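Local atomic coordinates of peptidase M16 inactive domain family protein (Pseudomonas fluorescens, PDB entry 3GWB), a protein that is of unknown function, an M16 peptidase-family protein with an inactive domain, for which hydrolase activity and metal binding are only a family-level inference. Residues Gln274-Gly279 against Thr283-Glu288; Leu63-Gly66 against Asp71-Ala74; Ile41-Ser46 against Met375-Leu380; Lys149-Glu154 against Val414-Gly419. All coordinates share one frame; numbering follows the deposited sequence.

Interaction 1 of 4, residues Gln274-Gly279 against Thr283-Glu288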
loop_
_atom_site.group_PDB
_atom_site.type_symbol
_atom_site.label_atom_id
_atom_site.label_comp_id
_atom_site.label_asym_id
_atom_site.label_seq_id
_atom_site.Cartn_x
_atom_site.Cartn_y
_atom_site.Cartn_z
ATOM N N GLN A 274 -9.790 6.375 -22.363
ATOM C CA GLN A 274 -8.595 7.132 -22.009
ATOM C C GLN A 274 -8.828 8.622 -22.245
ATOM O O GLN A 274 -8.508 9.450 -21.392
ATOM C CB GLN A 274 -7.394 6.651 -22.835
ATOM C CG GLN A 274 -6.856 5.279 -22.426
ATOM C CD GLN A 274 -5.774 4.759 -23.371
ATOM O OE1 GLN A 274 -4.862 5.494 -23.752
ATOM N NE2 GLN A 274 -5.869 3.481 -23.742
ATOM N N ILE A 275 -9.402 8.950 -23.400
ATOM C CA ILE A 275 -9.687 10.337 -23.771
ATOM C C ILE A 275 -10.760 10.969 -22.881
ATOM O O ILE A 275 -10.700 12.157 -22.547
ATOM C CB ILE A 275 -10.156 10.417 -25.247
ATOM C CG1 ILE A 275 -9.043 9.908 -26.174
ATOM C CG2 ILE A 275 -10.559 11.849 -25.593
ATOM C CD1 ILE A 275 -9.486 9.704 -27.622
ATOM N N LEU A 276 -11.745 10.167 -22.502
ATOM C CA LEU A 276 -12.840 10.639 -21.662
ATOM C C LEU A 276 -12.465 10.865 -20.198
ATOM O O LEU A 276 -12.744 11.926 -19.645
ATOM C CB LEU A 276 -14.007 9.651 -21.732
ATOM C CG LEU A 276 -15.181 9.853 -20.769
ATOM C CD1 LEU A 276 -15.856 11.182 -21.025
ATOM C CD2 LEU A 276 -16.181 8.710 -20.959
ATOM N N GLY A 277 -11.854 9.861 -19.572
ATOM C CA GLY A 277 -11.492 9.986 -18.171
ATOM C C GLY A 277 -10.323 9.137 -17.703
ATOM O O GLY A 277 -10.327 8.637 -16.579
ATOM N N GLY A 278 -9.321 8.965 -18.556
ATOM C CA GLY A 278 -8.158 8.186 -18.167
ATOM C C GLY A 278 -7.273 9.041 -17.276
ATOM O O GLY A 278 -7.760 9.953 -16.605
ATOM N N GLY A 279 -5.974 8.764 -17.256
ATOM C CA GLY A 279 -5.087 9.562 -16.429
ATOM C C GLY A 279 -4.740 10.878 -17.099
ATOM O O GLY A 279 -4.923 11.030 -18.308
ATOM N N THR A 283 -7.783 14.841 -20.146
ATOM C CA THR A 283 -9.030 14.136 -20.445
ATOM C C THR A 283 -10.220 15.097 -20.493
ATOM O O THR A 283 -10.174 16.186 -19.926
ATOM C CB THR A 283 -9.324 13.050 -19.396
ATOM O OG1 THR A 283 -9.621 13.671 -18.141
ATOM C CG2 THR A 283 -8.121 12.129 -19.230
ATOM N N ARG A 284 -11.287 14.681 -21.168
ATOM C CA ARG A 284 -12.488 15.501 -21.301
ATOM C C ARG A 284 -13.060 15.846 -19.925
ATOM O O ARG A 284 -13.344 17.009 -19.629
ATOM C CB ARG A 284 -13.535 14.744 -22.133
ATOM C CG ARG A 284 -14.679 15.593 -22.689
ATOM C CD ARG A 284 -14.202 16.620 -23.730
ATOM N NE ARG A 284 -13.822 16.052 -25.028
ATOM C CZ ARG A 284 -14.676 15.683 -25.981
ATOM N NH1 ARG A 284 -15.986 15.805 -25.802
ATOM N NH2 ARG A 284 -14.216 15.226 -27.137
ATOM N N LEU A 285 -13.213 14.832 -19.081
ATOM C CA LEU A 285 -13.760 15.027 -17.745
ATOM C C LEU A 285 -12.889 15.907 -16.838
ATOM O O LEU A 285 -13.402 16.793 -16.165
ATOM C CB LEU A 285 -14.019 13.672 -17.080
ATOM C CG LEU A 285 -15.215 12.870 -17.617
ATOM C CD1 LEU A 285 -15.183 11.474 -17.046
ATOM C CD2 LEU A 285 -16.527 13.564 -17.242
HETATM N N MSE A 286 -11.585 15.670 -16.804
HETATM C CA MSE A 286 -10.723 16.494 -15.950
HETATM C C MSE A 286 -10.656 17.929 -16.455
HETATM O O MSE A 286 -10.569 18.874 -15.671
HETATM C CB MSE A 286 -9.315 15.904 -15.876
HETATM C CG MSE A 286 -9.186 14.773 -14.876
HETATM SE SE MSE A 286 -9.295 15.371 -13.183
HETATM C CE MSE A 286 -7.567 15.536 -12.831
ATOM N N SER A 287 -10.707 18.088 -17.771
ATOM C CA SER A 287 -10.656 19.413 -18.378
ATOM C C SER A 287 -11.889 20.248 -18.028
ATOM O O SER A 287 -11.770 21.389 -17.583
ATOM C CB SER A 287 -10.535 19.283 -19.895
ATOM O OG SER A 287 -10.693 20.542 -20.520
ATOM N N GLU A 288 -13.070 19.669 -18.211
ATOM C CA GLU A 288 -14.325 20.363 -17.933
ATOM C C GLU A 288 -14.639 20.573 -16.456
ATOM O O GLU A 288 -15.013 21.673 -16.049
ATOM C CB GLU A 288 -15.494 19.610 -18.573
ATOM C CG GLU A 288 -15.400 19.452 -20.086
ATOM C CD GLU A 288 -15.354 20.783 -20.813
ATOM O OE1 GLU A 288 -16.187 21.667 -20.503
ATOM O OE2 GLU A 288 -14.491 20.943 -21.702
HETATM O O HOH W 1 -9.890 11.712 -16.209
#
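T283 meets the end of helix 266-277 with two branches turned to different tasks. Its CG2 methyl, beside its own backbone N, lies 3.4 Å from G278 O, while OG1 stands between the backbone N and the carbonyl carbon (chi1 68°), where, as N-cap of helix 284-292, it accepts from the N of selenomethionine M286 at 3.1 Å. The hydroxyl also donates to a water that in turn donates to G278 O, tying the cap back to the loop that leaves the preceding helix.

Beside the cap, L276 and L285 cross obliquely, L276 CD1 coming 3.9 Å from L285 CG. The L276 CB points off, but with CG anti to the backbone N (chi1 171°) the branch swings back. Two backbone bonds fix the spacing: R284 N to I275 O at 2.9 Å and L285 N to L276 O at 3.0 Å. Of its side chain, R284 brings only CB to this contact; the bent chain carries the guanidinium to a salt bridge with E346.

This corner between two successive helices leans on helix 323-340 through R284 and L285, on helix 344-356 through I275, and on strand 299-303 through L276 and L285.

Interaction 2 of 4, residues Leu63-Gly66 against Asp71-Ala74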
loop_
_atom_site.group_PDB
_atom_site.type_symbol
_atom_site.label_atom_id
_atom_site.label_comp_id
_atom_site.label_asym_id
_atom_site.label_seq_id
_atom_site.Cartn_x
_atom_site.Cartn_y
_atom_site.Cartn_z
ATOM N N LEU A 63 -3.505 -18.881 2.147
ATOM C CA LEU A 63 -2.533 -19.742 1.477
ATOM C C LEU A 63 -1.161 -19.758 2.133
ATOM O O LEU A 63 -0.653 -20.822 2.490
ATOM C CB LEU A 63 -2.381 -19.337 0.006
ATOM C CG LEU A 63 -3.642 -19.394 -0.868
ATOM C CD1 LEU A 63 -3.299 -18.953 -2.283
ATOM C CD2 LEU A 63 -4.210 -20.810 -0.884
ATOM N N ASN A 64 -0.562 -18.584 2.300
ATOM C CA ASN A 64 0.771 -18.511 2.892
ATOM C C ASN A 64 0.785 -18.341 4.406
ATOM O O ASN A 64 1.774 -17.864 4.965
ATOM C CB ASN A 64 1.576 -17.383 2.243
ATOM C CG ASN A 64 1.138 -16.018 2.710
ATOM O OD1 ASN A 64 -0.026 -15.812 3.051
ATOM N ND2 ASN A 64 2.067 -15.070 2.717
ATOM N N GLU A 65 -0.308 -18.721 5.064
ATOM C CA GLU A 65 -0.398 -18.633 6.518
ATOM C C GLU A 65 0.139 -19.900 7.170
ATOM O O GLU A 65 0.286 -19.954 8.391
ATOM C CB GLU A 65 -1.847 -18.422 6.971
ATOM C CG GLU A 65 -2.371 -17.020 6.758
ATOM C CD GLU A 65 -1.565 -15.967 7.505
ATOM O OE1 GLU A 65 -1.190 -16.201 8.678
ATOM O OE2 GLU A 65 -1.317 -14.890 6.922
ATOM N N GLY A 66 0.417 -20.923 6.359
ATOM C CA GLY A 66 0.939 -22.158 6.910
ATOM C C GLY A 66 0.902 -23.377 6.005
ATOM O O GLY A 66 0.002 -23.538 5.180
ATOM N N ASP A 71 4.808 -22.287 10.059
ATOM C CA ASP A 71 3.816 -21.252 10.331
ATOM C C ASP A 71 4.037 -20.051 9.396
ATOM O O ASP A 71 4.967 -20.049 8.587
ATOM C CB ASP A 71 3.901 -20.809 11.794
ATOM C CG ASP A 71 4.980 -19.767 12.030
ATOM O OD1 ASP A 71 6.127 -19.959 11.572
ATOM O OD2 ASP A 71 4.675 -18.745 12.685
ATOM N N VAL A 72 3.182 -19.041 9.520
ATOM C CA VAL A 72 3.248 -17.843 8.687
ATOM C C VAL A 72 4.625 -17.191 8.638
ATOM O O VAL A 72 5.127 -16.885 7.555
ATOM C CB VAL A 72 2.191 -16.788 9.129
ATOM C CG1 VAL A 72 2.455 -16.319 10.559
ATOM C CG2 VAL A 72 2.205 -15.613 8.169
ATOM N N GLY A 73 5.243 -16.990 9.797
ATOM C CA GLY A 73 6.560 -16.375 9.824
ATOM C C GLY A 73 7.634 -17.229 9.177
ATOM O O GLY A 73 8.546 -16.710 8.538
ATOM N N ALA A 74 7.533 -18.543 9.344
ATOM C CA ALA A 74 8.507 -19.467 8.773
ATOM C C ALA A 74 8.456 -19.419 7.244
ATOM O O ALA A 74 9.493 -19.398 6.575
ATOM C CB ALA A 74 8.232 -20.879 9.261
HETATM O O HOH W 2 3.916 -16.170 5.246
HETATM O O HOH W 3 0.530 -19.463 11.002
#
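D71 opens the second segment as the N-cap of helix 72-80, and its carbonyl carbon comes 3.9 Å from E65 O. Across from it, G66 has a backbone (phi 165°) at which a CB would be jammed against that same E65 carbonyl.

V72 comes next and makes most of the contact. Its N is only 3.2 Å from E65 O, but the angle is too poor for a bond; a water mends this, accepting from V72 N and donating to E65 O. The side chains of V72 and E65 lie alongside each other, pointing the same way. The glutamate chain folds back at chi2 (-60°), bringing OE1 to 3.5 Å from V72 CB and to the same distance from its CG2. That carboxylate is already gripped by R131 through a salt bridge at OE2 and by S128 OG at OE1, so V72 covers the flank of a charge with partners of its own. Shortening E65 to an alanine is likely to leave R131 and S128 without this partner and to open a gap beside the V72 methyls. The V72 carbonyl turns to a second water, which donates to it and to N64 O.

G73 and A74 complete the cap. G73 N gives a weak bond to D71 OD2, whereas A74 N reaches D71 OD1 at 3.0 Å, arriving 47° out of the carboxylate plane.

Interaction 3 of 4, residues Ile41-Ser46 against Met375-Leu380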
loop_
_atom_site.group_PDB
_atom_site.type_symbol
_atom_site.label_atom_id
_atom_site.label_comp_id
_atom_site.label_asym_id
_atom_site.label_seq_id
_atom_site.Cartn_x
_atom_site.Cartn_y
_atom_site.Cartn_z
ATOM N N ILE A 41 -3.140 -17.936 -12.119
ATOM C CA ILE A 41 -4.442 -17.300 -12.115
ATOM C C ILE A 41 -5.498 -18.390 -12.023
ATOM O O ILE A 41 -5.599 -19.223 -12.921
ATOM C CB ILE A 41 -4.682 -16.478 -13.412
ATOM C CG1 ILE A 41 -3.605 -15.399 -13.581
ATOM C CG2 ILE A 41 -6.027 -15.793 -13.331
ATOM C CD1 ILE A 41 -2.212 -15.939 -13.863
ATOM N N PHE A 42 -6.263 -18.395 -10.935
ATOM C CA PHE A 42 -7.317 -19.384 -10.725
ATOM C C PHE A 42 -8.677 -18.729 -10.898
ATOM O O PHE A 42 -8.844 -17.552 -10.591
ATOM C CB PHE A 42 -7.284 -19.948 -9.290
ATOM C CG PHE A 42 -5.997 -20.627 -8.916
ATOM C CD1 PHE A 42 -5.892 -22.002 -8.966
ATOM C CD2 PHE A 42 -4.896 -19.880 -8.490
ATOM C CE1 PHE A 42 -4.717 -22.638 -8.595
ATOM C CE2 PHE A 42 -3.710 -20.512 -8.117
ATOM C CZ PHE A 42 -3.622 -21.892 -8.170
ATOM N N ALA A 43 -9.644 -19.491 -11.398
ATOM C CA ALA A 43 -11.012 -18.993 -11.513
ATOM C C ALA A 43 -11.564 -19.235 -10.105
ATOM O O ALA A 43 -12.436 -20.091 -9.896
ATOM C CB ALA A 43 -11.790 -19.804 -12.536
ATOM N N ALA A 44 -11.022 -18.492 -9.141
ATOM C CA ALA A 44 -11.401 -18.613 -7.732
ATOM C C ALA A 44 -11.687 -17.266 -7.062
ATOM O O ALA A 44 -11.286 -17.032 -5.919
ATOM C CB ALA A 44 -10.293 -19.335 -6.968
ATOM N N GLY A 45 -12.373 -16.380 -7.776
ATOM C CA GLY A 45 -12.713 -15.083 -7.213
ATOM C C GLY A 45 -14.024 -15.156 -6.458
ATOM O O GLY A 45 -14.607 -16.226 -6.324
ATOM N N SER A 46 -14.499 -14.011 -5.978
ATOM C CA SER A 46 -15.732 -13.959 -5.211
ATOM C C SER A 46 -16.959 -14.445 -5.979
ATOM O O SER A 46 -17.966 -14.833 -5.374
ATOM C CB SER A 46 -15.965 -12.537 -4.684
ATOM O OG SER A 46 -16.055 -11.596 -5.739
HETATM N N MSE A 375 -4.368 -13.230 -20.829
HETATM C CA MSE A 375 -4.525 -13.872 -22.131
HETATM C C MSE A 375 -5.023 -15.301 -21.936
HETATM O O MSE A 375 -5.976 -15.738 -22.595
HETATM C CB MSE A 375 -3.190 -13.878 -22.891
HETATM C CG MSE A 375 -2.788 -12.513 -23.489
HETATM SE SE MSE A 375 -1.058 -12.426 -24.092
HETATM C CE MSE A 375 -1.027 -13.759 -25.256
ATOM N N GLY A 376 -4.388 -16.023 -21.016
ATOM C CA GLY A 376 -4.777 -17.396 -20.763
ATOM C C GLY A 376 -6.125 -17.549 -20.089
ATOM O O GLY A 376 -6.934 -18.392 -20.481
ATOM N N PHE A 377 -6.367 -16.725 -19.077
ATOM C CA PHE A 377 -7.612 -16.780 -18.330
ATOM C C PHE A 377 -8.823 -16.427 -19.181
ATOM O O PHE A 377 -9.865 -17.068 -19.077
ATOM C CB PHE A 377 -7.562 -15.836 -17.132
ATOM C CG PHE A 377 -8.708 -16.013 -16.174
ATOM C CD1 PHE A 377 -8.687 -17.036 -15.233
ATOM C CD2 PHE A 377 -9.830 -15.194 -16.249
ATOM C CE1 PHE A 377 -9.752 -17.213 -14.350
ATOM C CE2 PHE A 377 -10.902 -15.364 -15.373
ATOM C CZ PHE A 377 -10.873 -16.384 -14.433
ATOM N N TYR A 378 -8.680 -15.417 -20.033
ATOM C CA TYR A 378 -9.786 -14.977 -20.879
ATOM C C TYR A 378 -9.755 -15.516 -22.305
ATOM O O TYR A 378 -10.543 -15.090 -23.154
ATOM C CB TYR A 378 -9.818 -13.451 -20.901
ATOM C CG TYR A 378 -10.088 -12.861 -19.544
ATOM C CD1 TYR A 378 -11.330 -13.033 -18.929
ATOM C CD2 TYR A 378 -9.109 -12.144 -18.863
ATOM C CE1 TYR A 378 -11.592 -12.508 -17.681
ATOM C CE2 TYR A 378 -9.363 -11.608 -17.603
ATOM C CZ TYR A 378 -10.609 -11.796 -17.020
ATOM O OH TYR A 378 -10.883 -11.275 -15.779
ATOM N N ASN A 379 -8.851 -16.454 -22.557
ATOM C CA ASN A 379 -8.700 -17.055 -23.875
ATOM C C ASN A 379 -8.562 -16.022 -24.985
ATOM O O ASN A 379 -9.327 -16.037 -25.952
ATOM C CB ASN A 379 -9.883 -17.972 -24.178
ATOM C CG ASN A 379 -9.985 -19.121 -23.207
ATOM O OD1 ASN A 379 -9.020 -19.849 -22.988
ATOM N ND2 ASN A 379 -11.157 -19.294 -22.619
ATOM N N LEU A 380 -7.590 -15.124 -24.844
ATOM C CA LEU A 380 -7.337 -14.107 -25.856
ATOM C C LEU A 380 -6.358 -14.714 -26.858
ATOM O O LEU A 380 -5.612 -15.630 -26.519
ATOM C CB LEU A 380 -6.721 -12.860 -25.215
ATOM C CG LEU A 380 -7.563 -12.246 -24.092
ATOM C CD1 LEU A 380 -6.832 -11.046 -23.513
ATOM C CD2 LEU A 380 -8.939 -11.842 -24.623
#
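F377 holds its CG anti to the backbone N (chi1 -170°), which throws the ring out toward the strand, and I41 sets CG2 in the same relation to its own N, turning that methyl to F377 CD1. In the M16 alpha/beta fold this is where helix 365-377, late in the chain, packs on the end of strand 35-42 in the six-stranded sheet of the first half, just where A43 centres an inverse gamma turn.

I41 CG2 approaches the ring obliquely, 3.5 Å from F377 CD1, and the two side chains cross at a slant. I41 and the turn residue A43 meet neighbouring carbons, CD1 and CE1, of the same ring. On its other flank F377 turns its edge to Y378, CD2 standing 3.5 Å above the tyrosine ring, over its centre, while Y378 OH bonds to D93. On the strand side, I41 and A43 are fixed by backbone bonds to V198 and N196.

With a leucine instead of F377, the edge contact to A43 would probably be lost and a gap left between helix end and turn. At its far end the ring presents its rim to the turn, F377 CE1 standing 3.6 Å from A43 CA and 3.8 Å from A43 CB, with A43 N in the ring plane.

Interaction 4 of 4, residues Lys149-Glu154 against Val414-Gly419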
loop_
_atom_site.group_PDB
_atom_site.type_symbol
_atom_site.label_atom_id
_atom_site.label_comp_id
_atom_site.label_asym_id
_atom_site.label_seq_id
_atom_site.Cartn_x
_atom_site.Cartn_y
_atom_site.Cartn_z
ATOM N N LYS A 149 -16.808 4.122 -0.607
ATOM C CA LYS A 149 -16.991 2.675 -0.504
ATOM C C LYS A 149 -18.468 2.335 -0.372
ATOM O O LYS A 149 -18.956 1.387 -0.987
ATOM C CB LYS A 149 -16.247 2.101 0.708
ATOM C CG LYS A 149 -14.733 2.256 0.690
ATOM C CD LYS A 149 -14.090 1.117 1.487
ATOM C CE LYS A 149 -12.732 1.489 2.068
ATOM N NZ LYS A 149 -12.855 2.371 3.273
ATOM N N LEU A 150 -19.180 3.112 0.439
ATOM C CA LEU A 150 -20.603 2.874 0.649
ATOM C C LEU A 150 -21.395 3.069 -0.639
ATOM O O LEU A 150 -22.357 2.347 -0.900
ATOM C CB LEU A 150 -21.135 3.796 1.748
ATOM C CG LEU A 150 -20.569 3.514 3.144
ATOM C CD1 LEU A 150 -21.104 4.537 4.137
ATOM C CD2 LEU A 150 -20.953 2.100 3.579
ATOM N N ALA A 151 -20.987 4.042 -1.447
ATOM C CA ALA A 151 -21.662 4.303 -2.713
ATOM C C ALA A 151 -21.321 3.188 -3.701
ATOM O O ALA A 151 -22.167 2.739 -4.468
ATOM C CB ALA A 151 -21.227 5.651 -3.272
ATOM N N SER A 152 -20.069 2.748 -3.675
ATOM C CA SER A 152 -19.619 1.689 -4.568
ATOM C C SER A 152 -20.363 0.373 -4.316
ATOM O O SER A 152 -20.861 -0.246 -5.256
ATOM C CB SER A 152 -18.115 1.472 -4.404
ATOM O OG SER A 152 -17.649 0.487 -5.308
ATOM N N LEU A 153 -20.434 -0.050 -3.055
ATOM C CA LEU A 153 -21.127 -1.291 -2.709
ATOM C C LEU A 153 -22.571 -1.261 -3.198
ATOM O O LEU A 153 -23.057 -2.232 -3.778
ATOM C CB LEU A 153 -21.108 -1.521 -1.193
ATOM C CG LEU A 153 -19.739 -1.745 -0.545
ATOM C CD1 LEU A 153 -19.924 -2.053 0.931
ATOM C CD2 LEU A 153 -19.017 -2.896 -1.237
ATOM N N GLU A 154 -23.251 -0.140 -2.958
ATOM C CA GLU A 154 -24.640 0.030 -3.379
ATOM C C GLU A 154 -24.753 0.063 -4.902
ATOM O O GLU A 154 -25.679 -0.513 -5.471
ATOM C CB GLU A 154 -25.213 1.326 -2.789
ATOM C CG GLU A 154 -26.595 1.732 -3.305
ATOM C CD GLU A 154 -27.679 0.715 -2.985
ATOM O OE1 GLU A 154 -27.555 0.010 -1.961
ATOM O OE2 GLU A 154 -28.666 0.635 -3.751
ATOM N N VAL A 414 -26.711 4.196 -14.112
ATOM C CA VAL A 414 -27.197 3.972 -12.760
ATOM C C VAL A 414 -26.333 4.912 -11.938
ATOM O O VAL A 414 -25.101 4.846 -11.993
ATOM C CB VAL A 414 -26.947 2.525 -12.304
ATOM C CG1 VAL A 414 -27.401 2.347 -10.860
ATOM C CG2 VAL A 414 -27.684 1.566 -13.217
ATOM N N ILE A 415 -26.970 5.798 -11.187
ATOM C CA ILE A 415 -26.226 6.761 -10.403
ATOM C C ILE A 415 -26.424 6.611 -8.902
ATOM O O ILE A 415 -27.535 6.407 -8.419
ATOM C CB ILE A 415 -26.610 8.174 -10.830
ATOM C CG1 ILE A 415 -26.442 8.298 -12.346
ATOM C CG2 ILE A 415 -25.752 9.197 -10.103
ATOM C CD1 ILE A 415 -27.057 9.545 -12.923
ATOM N N VAL A 416 -25.323 6.712 -8.169
ATOM C CA VAL A 416 -25.363 6.599 -6.724
ATOM C C VAL A 416 -24.435 7.629 -6.107
ATOM O O VAL A 416 -23.240 7.667 -6.412
ATOM C CB VAL A 416 -24.928 5.194 -6.256
ATOM C CG1 VAL A 416 -24.953 5.123 -4.737
ATOM C CG2 VAL A 416 -25.843 4.140 -6.856
ATOM N N SER A 417 -24.994 8.469 -5.247
ATOM C CA SER A 417 -24.221 9.494 -4.567
ATOM C C SER A 417 -24.293 9.274 -3.061
ATOM O O SER A 417 -25.280 8.750 -2.547
ATOM C CB SER A 417 -24.764 10.882 -4.905
ATOM O OG SER A 417 -26.129 10.986 -4.548
ATOM N N ALA A 418 -23.236 9.661 -2.363
ATOM C CA ALA A 418 -23.186 9.528 -0.915
ATOM C C ALA A 418 -22.673 10.846 -0.373
ATOM O O ALA A 418 -21.560 11.274 -0.692
ATOM C CB ALA A 418 -22.251 8.390 -0.510
ATOM N N GLY A 419 -23.495 11.494 0.439
ATOM C CA GLY A 419 -23.119 12.768 1.015
ATOM C C GLY A 419 -24.306 13.360 1.745
ATOM O O GLY A 419 -25.337 12.702 1.876
#
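Helix segment 149-154 runs almost antiparallel to strand 414-419, the two directions differing by 155°, and their axes approach to 7.6 Å. That is close for a helix lying on a sheet, and small residues at the crossing explain it: A151 and A418 form the nearest pair, their CA atoms 5.7 Å apart. Helix 147-160, from the first half of the chain, packs here on the five-stranded mixed sheet of the second half, 260 residues away at the closest segment ends; the strand is an inner one, bonded through V416 to M253.

A151 points its CB at the strand, where it meets two groups at equal range, 4.0 Å from A418 CB and 4.0 Å from V416 CG1. V416 reaches toward the helix because CG1 is anti to its backbone N (chi1 179°); the same methyl rests 3.7 Å from A151 O. One turn further along, E154 comes in across V416 at about a right angle, giving its CG methylene to V416 CG1 at 4.0 Å. The glutamate chain then bends at chi2 (62°), and its carboxylate finds R158, a salt bridge within the same helix. Around this centre M253 touches A151, and I243 touches both E154 and A418.

All of this cross-contact is carbon against carbon, apart from the carbonyl beside the valine methyl. It therefore depends on shape: the helix can sit this low because two alanines face each other, and the only charged residue taking part contributes a methylene while its charge is paired along the helix.

Interactions 1 and 2 are local corners on opposite sides of the chain's centre, their own centres 44 Å apart. Interactions 3 and 4 cross along the chain, nearest atoms about 10 Å apart, in a reciprocal exchange: in 3 a helix of the later half meets the first sheet, in 4 a helix of the earlier half meets the second. Interaction 2 is nested in the loop closed by interaction 3, about 6 Å away between nearest atoms; interaction 1 is nested in the loops of both 3 and 4. The first segment of interaction 2 follows directly on helix 55-62, which at this point in the sequence lacks the HXXEH zinc motif of active M16 peptidases, consistent with an inactive member.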